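Local coordinates for protein BvnE (Penicillium brevicompactum, PDB 6U9I) that probably catalyses the stereoselective semipinacol rearrangement in the fungal assembly of brevianamides, at residues S103-E106 with L111-N114. Residues are numbered along the deposited sequence; the frame is centred on the assembly and turned at random.
Sequences SYAE and LYEN
With CG anti to the backbone N (chi1 173°), the ring of Y112 reaches forward along its own strand, over to S103, whose hydroxyl is set between backbone N and carbonyl carbon (chi1 65°) and meets the ring. S103 OG lies 3.2 Å from Y112 CE2, approaching the ring obliquely, and also accepts the backbone N-H of N114 along a bent path, OG to N114 N 3.2 Å. The hydroxyls of S103 and Y112 both hydrogen-bond to that of Y116, while N114 ND2 donates to Y112 OH at 2.9 Å, the phenol oxygen lying close to the plane of the amide, so two hydrogen bonds hold that oxygen. F144, on helix 138-150, packs edge-to-face with the same ring. A phenylalanine in place of Y112 would probably cost N114 ND2 and the Y116 hydroxyl one hydrogen bond each. The two segments are arms of an antiparallel beta hairpin, strands 96-107 and 110-122, within the mixed sheet. A105 and Y112 form a hydrogen-bonded pair: Y112 N to A105 O is 2.8 Å and nearly straight, and A105 N returns a bond to Y112 O; beyond them S103 N binds N114 O at 2.9 Å. The other side of the hairpin carries Y104, E106 and L111. Here L111 CD2 sits 3.6 Å from Y104 OH and also touches the aliphatic CG of E106. Y104 OH donates to E106 OE2 on its anti lone pair (2.6 Å), the carboxylate oxygen lying in the plane of the ring at its edge, while N77 holds OE1.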
# COMPACT_ATOMS: atom_id res chain seq x y z
N SER A 103 3.36 -11.37 -5.36
CA SER A 103 4.31 -12.45 -5.12
C SER A 103 3.72 -13.77 -5.60
O SER A 103 2.50 -13.96 -5.62
CB SER A 103 4.68 -12.55 -3.63
OG SER A 103 3.55 -12.92 -2.86
N TYR A 104 4.61 -14.67 -6.01
CA TYR A 104 4.23 -16.02 -6.38
C TYR A 104 5.29 -16.97 -5.86
O TYR A 104 6.49 -16.68 -5.95
CB TYR A 104 4.09 -16.16 -7.91
CG TYR A 104 3.97 -17.58 -8.41
CD1 TYR A 104 5.09 -18.39 -8.58
CD2 TYR A 104 2.73 -18.13 -8.72
CE1 TYR A 104 4.98 -19.70 -9.03
CE2 TYR A 104 2.61 -19.43 -9.18
CZ TYR A 104 3.74 -20.21 -9.33
OH TYR A 104 3.64 -21.51 -9.79
N ALA A 105 4.85 -18.10 -5.32
CA ALA A 105 5.78 -19.15 -4.94
C ALA A 105 5.03 -20.47 -4.86
O ALA A 105 3.80 -20.50 -4.90
CB ALA A 105 6.48 -18.84 -3.62
N GLU A 106 5.79 -21.55 -4.75
CA GLU A 106 5.24 -22.90 -4.68
C GLU A 106 5.65 -23.50 -3.35
O GLU A 106 6.85 -23.56 -3.03
CB GLU A 106 5.72 -23.75 -5.86
CG GLU A 106 5.08 -23.35 -7.18
CD GLU A 106 5.89 -23.75 -8.41
OE1 GLU A 106 6.83 -24.55 -8.28
OE2 GLU A 106 5.58 -23.25 -9.52
N LEU A 111 0.07 -23.29 -4.02
CA LEU A 111 0.55 -21.98 -4.47
C LEU A 111 0.47 -20.94 -3.36
O LEU A 111 -0.46 -20.94 -2.54
CB LEU A 111 -0.26 -21.50 -5.67
CG LEU A 111 -0.12 -22.36 -6.92
CD1 LEU A 111 -0.81 -21.70 -8.09
CD2 LEU A 111 1.35 -22.60 -7.22
N TYR A 112 1.46 -20.06 -3.34
CA TYR A 112 1.45 -18.85 -2.52
C TYR A 112 1.36 -17.66 -3.46
O TYR A 112 2.26 -17.46 -4.29
CB TYR A 112 2.71 -18.77 -1.66
CG TYR A 112 2.85 -17.47 -0.90
CD1 TYR A 112 2.16 -17.26 0.29
CD2 TYR A 112 3.67 -16.45 -1.37
CE1 TYR A 112 2.29 -16.07 0.99
CE2 TYR A 112 3.80 -15.26 -0.68
CZ TYR A 112 3.11 -15.07 0.50
OH TYR A 112 3.23 -13.89 1.19
N GLU A 113 0.26 -16.90 -3.38
CA GLU A 113 0.02 -15.81 -4.34
C GLU A 113 -0.49 -14.60 -3.55
O GLU A 113 -1.70 -14.44 -3.36
CB GLU A 113 -0.98 -16.23 -5.41
CG GLU A 113 -0.54 -17.41 -6.26
CD GLU A 113 -1.67 -17.95 -7.10
OE1 GLU A 113 -2.63 -18.51 -6.53
OE2 GLU A 113 -1.61 -17.77 -8.34
N ASN A 114 0.43 -13.75 -3.12
CA ASN A 114 0.07 -12.62 -2.27
C ASN A 114 0.22 -11.31 -3.05
O ASN A 114 0.67 -11.27 -4.20
CB ASN A 114 0.94 -12.60 -1.00
CG ASN A 114 0.18 -12.11 0.24
OD1 ASN A 114 -0.77 -11.33 0.14
ND2 ASN A 114 0.62 -12.55 1.41